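Local coordinates for chloride intracellular channel exc-4 (Caenorhabditis elegans, PDB 2YV9), which keeps the lumen of the growing excretory canal to size and may insert into membranes to form chloride channels, at residues G35-L38 with F39-E42; R135-V138 with E139-G143; I202-I205 with G206-L210; V275-D278 with I279-K282. All coordinates share one frame; numbering follows the deposited sequence.

All four contacts are local, each at an end of a helix in a GST-like fold. Contact 1 starts helix 38-52 in the thioredoxin-like N-terminal domain, with the side chain of Phe39 about 7 Å from a calcium ion bound at Gln78, Pro80 and Thr92. The other three end helices of the helical C-terminal domain. Contacts 2 and 3 touch, Lys137 CE packing on Leu210 O at 3.5 Å. Contact 3 also comes within about 8 Å, nearest atoms, of both contact 1 and contact 4. Contacts 2 and 4 are farthest apart, their centres about 36 Å from each other. Contacts 1 and 2 both meet the second subunit.

Contact 1 of 4, residues G35-L38 with F39-E42; sequences GADL and FCQE
Asp37 is the N-cap of helix 38-52, and its side chain reaches forward to the amides of Phe39 and Cys40. Its CB packs against the sulfur of Cys40, CB to SG 3.8 Å, and CG sits just as near that sulfur. With CG anti to the backbone N (chi1 -179°), the carboxylate ends beside the amides that open the helix. There OD2 accepts from Cys40 N at 2.9 Å, a bond of 155° at the hydrogen that arrives on the anti side, 17° out of the carboxylate plane. Phe39 N gives the same oxygen a weak, bent bond, and OD2 also lies at the edge of the Phe39 ring. Behind the cap, Glu42 N reaches Leu38 O at 2.9 Å. With an alanine here, the amides of Cys40 and Phe39 would probably be left without their capping acceptor and the first turn less firmly held. Helix 38-52 lies in the segment predicted to span the membrane after insertion. Leu38 leans on Pro197 and His201 of helix 190-210, while Phe39 and Cys40 pack on Pro80, just ahead of strand 81-84, so the helix start sits between the sheet and the helical domain.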
loop_
_atom_site.group_PDB
_atom_site.type_symbol
_atom_site.label_atom_id
_atom_site.label_comp_id
_atom_site.label_asym_id
_atom_site.label_seq_id
_atom_site.Cartn_x
_atom_site.Cartn_y
_atom_site.Cartn_z
ATOM N N GLY A 35 -10.686 -12.116 -4.191
ATOM C CA GLY A 35 -9.564 -12.822 -3.630
ATOM C C GLY A 35 -9.410 -12.594 -2.159
ATOM O O GLY A 35 -10.315 -12.070 -1.496
ATOM N N ALA A 36 -8.261 -13.010 -1.649
ATOM C CA ALA A 36 -7.996 -13.069 -0.210
ATOM C C ALA A 36 -6.937 -12.101 0.272
ATOM O O ALA A 36 -6.333 -12.325 1.329
ATOM C CB ALA A 36 -7.669 -14.443 0.196
ATOM N N ASP A 37 -6.790 -10.995 -0.436
ATOM C CA ASP A 37 -5.836 -9.988 -0.063
ATOM C C ASP A 37 -6.338 -9.346 1.228
ATOM O O ASP A 37 -7.495 -8.861 1.274
ATOM C CB ASP A 37 -5.637 -8.969 -1.176
ATOM C CG ASP A 37 -4.622 -7.909 -0.815
ATOM O OD1 ASP A 37 -3.497 -7.976 -1.369
ATOM O OD2 ASP A 37 -4.926 -6.990 0.000
ATOM N N LEU A 38 -5.479 -9.340 2.271
ATOM C CA LEU A 38 -5.974 -8.802 3.564
ATOM C C LEU A 38 -6.196 -7.293 3.592
ATOM O O LEU A 38 -7.104 -6.775 4.294
ATOM C CB LEU A 38 -5.015 -9.196 4.651
ATOM C CG LEU A 38 -5.023 -10.653 5.064
ATOM C CD1 LEU A 38 -3.772 -10.975 5.929
ATOM C CD2 LEU A 38 -6.286 -11.016 5.818
ATOM N N PHE A 39 -5.412 -6.561 2.825
ATOM C CA PHE A 39 -5.572 -5.079 2.760
ATOM C C PHE A 39 -6.860 -4.725 2.019
ATOM O O PHE A 39 -7.544 -3.796 2.377
ATOM C CB PHE A 39 -4.323 -4.470 2.179
ATOM C CG PHE A 39 -3.132 -4.859 2.947
ATOM C CD1 PHE A 39 -2.945 -4.360 4.228
ATOM C CD2 PHE A 39 -2.301 -5.855 2.511
ATOM C CE1 PHE A 39 -1.836 -4.764 4.997
ATOM C CE2 PHE A 39 -1.226 -6.264 3.304
ATOM C CZ PHE A 39 -0.998 -5.702 4.525
ATOM N N CYS A 40 -7.202 -5.514 0.998
ATOM C CA CYS A 40 -8.479 -5.300 0.310
ATOM C C CYS A 40 -9.664 -5.520 1.272
ATOM O O CYS A 40 -10.647 -4.768 1.280
ATOM C CB CYS A 40 -8.620 -6.255 -0.838
ATOM S SG CYS A 40 -7.489 -5.818 -2.270
ATOM N N GLN A 41 -9.586 -6.598 2.037
ATOM C CA GLN A 41 -10.698 -6.853 2.990
ATOM C C GLN A 41 -10.769 -5.779 4.097
ATOM O O GLN A 41 -11.840 -5.366 4.508
ATOM C CB GLN A 41 -10.684 -8.195 3.643
ATOM C CG GLN A 41 -12.061 -8.464 4.191
ATOM C CD GLN A 41 -12.340 -9.861 4.782
ATOM O OE1 GLN A 41 -11.481 -10.758 4.826
ATOM N NE2 GLN A 41 -13.575 -10.032 5.278
ATOM N N GLU A 42 -9.628 -5.334 4.593
ATOM C CA GLU A 42 -9.590 -4.254 5.595
ATOM C C GLU A 42 -10.377 -3.029 5.063
ATOM O O GLU A 42 -11.277 -2.537 5.733
ATOM C CB GLU A 42 -8.145 -3.846 5.843
ATOM C CG GLU A 42 -7.952 -2.683 6.807
ATOM C CD GLU A 42 -6.503 -2.381 7.145
ATOM O OE1 GLU A 42 -5.577 -2.992 6.554
ATOM O OE2 GLU A 42 -6.290 -1.477 7.982
HETATM O O HOH W 1 -5.040 -5.727 6.507
#

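Contact 2 of 4, residues R135-V138 with E139-G143; sequences RAKV and EFDKG
Glu139, Phe140 and Asp141 give their amides to the carbonyls of Arg135, Ala136 and Lys137, closing the last turn of helix 117-140. The Phe140 N to Ala136 O bond is 2.9 Å long; Asp141 N is shared, with a further weak bond to Val138 O, and by Gly143 the chain has turned to a positive phi of 83°. Two salt bridges run along this turn, each spanning four residues. In the first, Arg135 NE points at Glu139 OE2, 2.7 Å away and nearly in the guanidinium plane, using the anti lone pair of that oxygen; the two flat groups are turned 44° against each other. Glu139 CG is tight against Arg135 O at 3.1 Å. In the second, Lys137 runs out extended and bends only at its last torsion (chi4 -84°), which brings NZ to the syn lone pair of Asp141 OD2 at 2.5 Å. Ser148 holds both partners, its backbone O accepting from Lys137 NZ and its OG hydrogen-bonded to Asp141 OD1. An alanine in place of Arg135 would probably leave Glu139 OE2 without its mate in the helix and Asn73 of the second subunit without its bond from NH1. Glu139 also forms a salt bridge with Lys72 of that subunit, so this flank faces the second subunit of the crystal assembly; elsewhere Ala136 and Phe140 pack on Ile157 of helix 155-178.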
loop_
_atom_site.group_PDB
_atom_site.type_symbol
_atom_site.label_atom_id
_atom_site.label_comp_id
_atom_site.label_asym_id
_atom_site.label_seq_id
_atom_site.Cartn_x
_atom_site.Cartn_y
_atom_site.Cartn_z
ATOM N N ARG A 135 5.151 -21.265 6.782
ATOM C CA ARG A 135 6.330 -21.545 5.976
ATOM C C ARG A 135 7.111 -22.760 6.547
ATOM O O ARG A 135 7.540 -23.656 5.788
ATOM C CB ARG A 135 7.226 -20.319 5.908
ATOM C CG ARG A 135 8.594 -20.556 5.251
ATOM C CD ARG A 135 8.401 -20.825 3.751
ATOM N NE ARG A 135 9.645 -20.876 2.975
ATOM C CZ ARG A 135 10.375 -19.808 2.661
ATOM N NH1 ARG A 135 10.063 -18.613 3.107
ATOM N NH2 ARG A 135 11.482 -19.953 1.934
ATOM N N ALA A 136 7.294 -22.828 7.873
ATOM C CA ALA A 136 8.090 -23.934 8.456
ATOM C C ALA A 136 7.409 -25.280 8.205
ATOM O O ALA A 136 8.077 -26.258 7.841
ATOM C CB ALA A 136 8.251 -23.716 9.942
ATOM N N LYS A 137 6.093 -25.357 8.374
ATOM C CA LYS A 137 5.440 -26.647 8.243
ATOM C C LYS A 137 5.382 -27.088 6.776
ATOM O O LYS A 137 5.608 -28.289 6.434
ATOM C CB LYS A 137 4.037 -26.685 8.841
ATOM C CG LYS A 137 3.630 -28.131 9.107
ATOM C CD LYS A 137 2.160 -28.244 9.374
ATOM C CE LYS A 137 1.815 -29.647 9.768
ATOM N NZ LYS A 137 1.622 -30.475 8.589
ATOM N N VAL A 138 5.117 -26.108 5.922
ATOM C CA VAL A 138 5.079 -26.409 4.447
ATOM C C VAL A 138 6.404 -26.969 3.972
ATOM O O VAL A 138 6.468 -27.929 3.179
ATOM C CB VAL A 138 4.674 -25.164 3.604
ATOM C CG1 VAL A 138 5.062 -25.315 2.119
ATOM C CG2 VAL A 138 3.168 -24.926 3.767
ATOM N N GLU A 139 7.488 -26.374 4.433
ATOM C CA GLU A 139 8.825 -26.856 4.034
ATOM C C GLU A 139 9.135 -28.218 4.696
ATOM O O GLU A 139 9.795 -29.105 4.110
ATOM C CB GLU A 139 9.902 -25.837 4.391
ATOM C CG GLU A 139 9.719 -24.479 3.732
ATOM C CD GLU A 139 10.151 -24.386 2.255
ATOM O OE1 GLU A 139 10.574 -25.399 1.641
ATOM O OE2 GLU A 139 10.097 -23.247 1.721
ATOM N N PHE A 140 8.661 -28.405 5.914
ATOM C CA PHE A 140 8.902 -29.670 6.605
ATOM C C PHE A 140 8.191 -30.813 5.897
ATOM O O PHE A 140 8.695 -31.965 5.836
ATOM C CB PHE A 140 8.386 -29.578 8.048
ATOM C CG PHE A 140 8.711 -30.765 8.859
ATOM C CD1 PHE A 140 10.038 -31.046 9.184
ATOM C CD2 PHE A 140 7.726 -31.638 9.274
ATOM C CE1 PHE A 140 10.350 -32.166 9.935
ATOM C CE2 PHE A 140 8.037 -32.745 10.026
ATOM C CZ PHE A 140 9.347 -33.015 10.348
ATOM N N ASP A 141 7.038 -30.501 5.320
ATOM C CA ASP A 141 6.163 -31.521 4.719
ATOM C C ASP A 141 6.511 -31.773 3.249
ATOM O O ASP A 141 5.935 -32.645 2.623
ATOM C CB ASP A 141 4.694 -31.136 4.845
ATOM C CG ASP A 141 4.170 -31.260 6.278
ATOM O OD1 ASP A 141 4.769 -32.052 7.042
ATOM O OD2 ASP A 141 3.126 -30.626 6.597
ATOM N N LYS A 142 7.450 -31.007 2.716
ATOM C CA LYS A 142 7.903 -31.162 1.319
ATOM C C LYS A 142 8.449 -32.587 1.147
ATOM O O LYS A 142 9.283 -33.041 1.924
ATOM C CB LYS A 142 8.975 -30.109 0.995
ATOM C CG LYS A 142 9.251 -29.859 -0.468
ATOM C CD LYS A 142 10.222 -28.679 -0.639
ATOM C CE LYS A 142 10.813 -28.614 -2.059
ATOM N NZ LYS A 142 10.100 -27.704 -3.000
ATOM N N GLY A 143 7.956 -33.306 0.138
ATOM C CA GLY A 143 8.422 -34.675 -0.124
ATOM C C GLY A 143 7.758 -35.751 0.710
ATOM O O GLY A 143 8.271 -36.859 0.845
HETATM O O HOH W 2 13.277 -22.342 2.294
#

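Contact 3 of 4, residues I202-I205 with G206-L210; sequences IRII and GLSLL
Ile202 and Gly206 join backbone to backbone in helix 190-210, which ends here in a wider pi-type turn within the helical domain of the GST fold. Ile202 O accepts from Gly206 N at 2.8 Å, while its side chain faces Leu126 and Phe130 of helix 117-140. Next, Arg203 O takes Leu207 N, and the arginine, bent at its second torsion, brings one guanidinium face under Leu207. The methyl CD1 of that leucine stands over the plane toward its rim, 3.5 Å from Arg203 NE; the charge itself is met by Asp213, which forms a salt bridge with the same NE. At Ile204 the carbonyl is gripped twice by one residue. A chi1 of 67°, with the hydroxyl between the backbone N and the carbonyl carbon, turns Ser208 OG back to Ile204 O at 2.8 Å; Ser208 N and OG approach that oxygen from opposite faces of its plane. The side chain of Ile205 sits among Gly206, Ser208, Leu209 and Leu210 of the following turn. It lies alongside Leu209, both pointing the same way, with the two CD1 methyls 3.9 Å apart, and its CG2 meets Leu210 CD1 at 4.0 Å. Phe130 and Tyr248 adjoin it from helices 117-140 and 241-251. The widening shows at its carbonyl: Ile205 O accepts from Leu209 N at 2.9 Å and also from Leu210 N, five residues on, at 3.1 Å in the carbonyl plane.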
loop_
_atom_site.group_PDB
_atom_site.type_symbol
_atom_site.label_atom_id
_atom_site.label_comp_id
_atom_site.label_asym_id
_atom_site.label_seq_id
_atom_site.Cartn_x
_atom_site.Cartn_y
_atom_site.Cartn_z
ATOM N N ILE A 202 -6.479 -17.613 9.511
ATOM C CA ILE A 202 -5.783 -18.566 10.332
ATOM C C ILE A 202 -6.680 -19.796 10.533
ATOM O O ILE A 202 -6.209 -20.938 10.521
ATOM C CB ILE A 202 -5.418 -17.935 11.697
ATOM C CG1 ILE A 202 -4.278 -16.968 11.469
ATOM C CG2 ILE A 202 -5.032 -18.949 12.645
ATOM C CD1 ILE A 202 -3.897 -16.091 12.673
ATOM N N ARG A 203 -7.997 -19.576 10.733
ATOM C CA ARG A 203 -8.904 -20.701 10.967
ATOM C C ARG A 203 -8.991 -21.630 9.745
ATOM O O ARG A 203 -8.802 -22.843 9.836
ATOM C CB ARG A 203 -10.305 -20.208 11.317
ATOM C CG ARG A 203 -11.032 -21.120 12.261
ATOM C CD ARG A 203 -11.870 -22.152 11.600
ATOM N NE ARG A 203 -12.356 -23.169 12.541
ATOM C CZ ARG A 203 -13.612 -23.603 12.623
ATOM N NH1 ARG A 203 -14.558 -23.140 11.834
ATOM N NH2 ARG A 203 -13.915 -24.569 13.473
ATOM N N ILE A 204 -9.244 -21.029 8.597
ATOM C CA ILE A 204 -9.362 -21.782 7.329
ATOM C C ILE A 204 -8.056 -22.470 6.975
ATOM O O ILE A 204 -8.052 -23.653 6.620
ATOM C CB ILE A 204 -9.805 -20.856 6.177
ATOM C CG1 ILE A 204 -11.190 -20.250 6.418
ATOM C CG2 ILE A 204 -9.834 -21.609 4.818
ATOM C CD1 ILE A 204 -12.273 -21.257 6.793
ATOM N N ILE A 205 -6.944 -21.752 7.030
ATOM C CA ILE A 205 -5.640 -22.339 6.648
ATOM C C ILE A 205 -5.227 -23.395 7.694
ATOM O O ILE A 205 -4.696 -24.459 7.379
ATOM C CB ILE A 205 -4.561 -21.276 6.465
ATOM C CG1 ILE A 205 -4.900 -20.397 5.272
ATOM C CG2 ILE A 205 -3.136 -21.913 6.269
ATOM C CD1 ILE A 205 -5.132 -21.192 3.954
ATOM N N GLY A 206 -5.487 -23.116 8.969
ATOM C CA GLY A 206 -5.270 -24.156 9.971
ATOM C C GLY A 206 -5.978 -25.470 9.706
ATOM O O GLY A 206 -5.339 -26.571 9.729
ATOM N N LEU A 207 -7.285 -25.409 9.457
ATOM C CA LEU A 207 -8.070 -26.644 9.254
ATOM C C LEU A 207 -7.667 -27.286 7.940
ATOM O O LEU A 207 -7.581 -28.518 7.860
ATOM C CB LEU A 207 -9.584 -26.413 9.283
ATOM C CG LEU A 207 -10.123 -26.120 10.703
ATOM C CD1 LEU A 207 -11.629 -26.020 10.624
ATOM C CD2 LEU A 207 -9.720 -27.192 11.703
ATOM N N SER A 208 -7.404 -26.479 6.923
ATOM C CA SER A 208 -7.280 -27.064 5.567
ATOM C C SER A 208 -5.885 -27.544 5.197
ATOM O O SER A 208 -5.739 -28.592 4.521
ATOM C CB SER A 208 -7.767 -26.096 4.516
ATOM O OG SER A 208 -6.908 -24.975 4.443
ATOM N N LEU A 209 -4.870 -26.792 5.627
ATOM C CA LEU A 209 -3.486 -27.030 5.303
ATOM C C LEU A 209 -2.529 -27.383 6.461
ATOM O O LEU A 209 -1.552 -28.129 6.274
ATOM C CB LEU A 209 -2.899 -25.795 4.600
ATOM C CG LEU A 209 -3.404 -25.334 3.231
ATOM C CD1 LEU A 209 -2.701 -24.008 2.814
ATOM C CD2 LEU A 209 -3.166 -26.421 2.230
ATOM N N LEU A 210 -2.729 -26.802 7.636
ATOM C CA LEU A 210 -1.706 -26.918 8.647
ATOM C C LEU A 210 -2.032 -27.845 9.799
ATOM O O LEU A 210 -1.167 -28.109 10.628
ATOM C CB LEU A 210 -1.348 -25.539 9.184
ATOM C CG LEU A 210 -0.800 -24.467 8.235
ATOM C CD1 LEU A 210 -0.454 -23.170 8.883
ATOM C CD2 LEU A 210 0.433 -24.958 7.488
#

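Contact 4 of 4, residues V275-D278 with I279-K282; sequences VLSD and IRVK
Arg280 leaves the helix with CG anti to its carbonyl carbon, then turns sharply at chi3 (-68°), which folds the guanidinium back over Ser277. One face of the group, near its rim, covers Ser277 CA, and NH2 ends 2.8 Å from Ser277 OG. That hydroxyl hydrogen-bonds to Glu273 O, one turn earlier in the chain. On the buried side, the chi1 of Ile279 (-75°) swings CG1 toward the preceding turn, where CD1 touches Val275 CG1 at 4.0 Å and reaches Leu276 CD1 at 4.5 Å. Beneath these side chains run ordinary helical bonds, Ile279 N to Val275 O and Arg280 N to Leu276 O, both 2.9 Å. Val281 N then meets Ser277 O at 2.8 Å, coming almost straight down the carbonyl. The same oxygen is crowded by a methyl, Val281 CG1 lying 3.0 Å from it. Lys282 N makes a weak bond to Asp278 O at 3.2 Å and another weak one to Ile279 O. The aliphatic chain of Lys282 passes the Asp278 carbonyl, while its NZ stops well short of the Asp278 carboxylate and has a weak bond to Thr219. This part of helix 273-280 is laid against helix 219-228: Val275 rests on Trp222, Leu276 on Leu226, and Ile279 on Thr219, with Leu284 and Ala285, the last of them the final modelled residue, also packing on Ile279.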
loop_
_atom_site.group_PDB
_atom_site.type_symbol
_atom_site.label_atom_id
_atom_site.label_comp_id
_atom_site.label_asym_id
_atom_site.label_seq_id
_atom_site.Cartn_x
_atom_site.Cartn_y
_atom_site.Cartn_z
ATOM N N VAL A 275 -17.859 -24.941 21.785
ATOM C CA VAL A 275 -17.468 -23.518 21.938
ATOM C C VAL A 275 -18.702 -22.623 21.898
ATOM O O VAL A 275 -18.819 -21.666 22.653
ATOM C CB VAL A 275 -16.495 -23.088 20.847
ATOM C CG1 VAL A 275 -16.234 -21.555 20.907
ATOM C CG2 VAL A 275 -15.196 -23.886 20.937
ATOM N N LEU A 276 -19.657 -22.940 21.032
ATOM C CA LEU A 276 -20.871 -22.146 20.933
ATOM C C LEU A 276 -21.673 -22.264 22.235
ATOM O O LEU A 276 -22.179 -21.278 22.751
ATOM C CB LEU A 276 -21.685 -22.555 19.701
ATOM C CG LEU A 276 -22.818 -21.610 19.272
ATOM C CD1 LEU A 276 -22.405 -20.147 19.272
ATOM C CD2 LEU A 276 -23.377 -22.003 17.901
ATOM N N SER A 277 -21.686 -23.470 22.793
ATOM C CA SER A 277 -22.328 -23.696 24.084
ATOM C C SER A 277 -21.640 -22.874 25.165
ATOM O O SER A 277 -22.336 -22.191 25.931
ATOM C CB SER A 277 -22.317 -25.175 24.439
ATOM O OG SER A 277 -23.097 -25.912 23.501
ATOM N N ASP A 278 -20.299 -22.925 25.214
ATOM C CA ASP A 278 -19.497 -22.165 26.182
ATOM C C ASP A 278 -19.826 -20.675 26.057
ATOM O O ASP A 278 -19.980 -19.971 27.072
ATOM C CB ASP A 278 -17.987 -22.389 25.977
ATOM C CG ASP A 278 -17.528 -23.804 26.352
ATOM O OD1 ASP A 278 -18.296 -24.556 26.993
ATOM O OD2 ASP A 278 -16.384 -24.172 26.004
ATOM N N ILE A 279 -19.948 -20.194 24.818
ATOM C CA ILE A 279 -20.306 -18.777 24.588
ATOM C C ILE A 279 -21.682 -18.438 25.150
ATOM O O ILE A 279 -21.855 -17.395 25.801
ATOM C CB ILE A 279 -20.272 -18.439 23.084
ATOM C CG1 ILE A 279 -18.822 -18.327 22.625
ATOM C CG2 ILE A 279 -21.037 -17.136 22.732
ATOM C CD1 ILE A 279 -18.714 -18.476 21.207
ATOM N N ARG A 280 -22.659 -19.297 24.863
ATOM C CA ARG A 280 -24.027 -19.146 25.362
ATOM C C ARG A 280 -24.075 -19.193 26.891
ATOM O O ARG A 280 -24.798 -18.404 27.508
ATOM C CB ARG A 280 -24.949 -20.227 24.777
ATOM C CG ARG A 280 -25.200 -20.096 23.272
ATOM C CD ARG A 280 -26.258 -21.085 22.747
ATOM N NE ARG A 280 -25.829 -22.491 22.777
ATOM C CZ ARG A 280 -26.030 -23.348 23.784
ATOM N NH1 ARG A 280 -26.652 -22.982 24.907
ATOM N NH2 ARG A 280 -25.589 -24.597 23.671
ATOM N N VAL A 281 -23.279 -20.069 27.510
ATOM C CA VAL A 281 -23.343 -20.231 28.969
ATOM C C VAL A 281 -22.595 -19.134 29.729
ATOM O O VAL A 281 -22.606 -19.115 30.966
ATOM C CB VAL A 281 -22.854 -21.627 29.447
ATOM C CG1 VAL A 281 -23.489 -22.730 28.604
ATOM C CG2 VAL A 281 -21.337 -21.719 29.456
ATOM N N LYS A 282 -21.935 -18.237 28.997
ATOM C CA LYS A 282 -21.339 -17.047 29.596
ATOM C C LYS A 282 -22.010 -15.759 29.104
ATOM O O LYS A 282 -21.616 -14.662 29.490
ATOM C CB LYS A 282 -19.844 -17.030 29.305
ATOM C CG LYS A 282 -19.125 -18.281 29.772
ATOM C CD LYS A 282 -17.635 -18.210 29.466
ATOM C CE LYS A 282 -16.939 -19.561 29.673
ATOM N NZ LYS A 282 -15.456 -19.479 29.517
#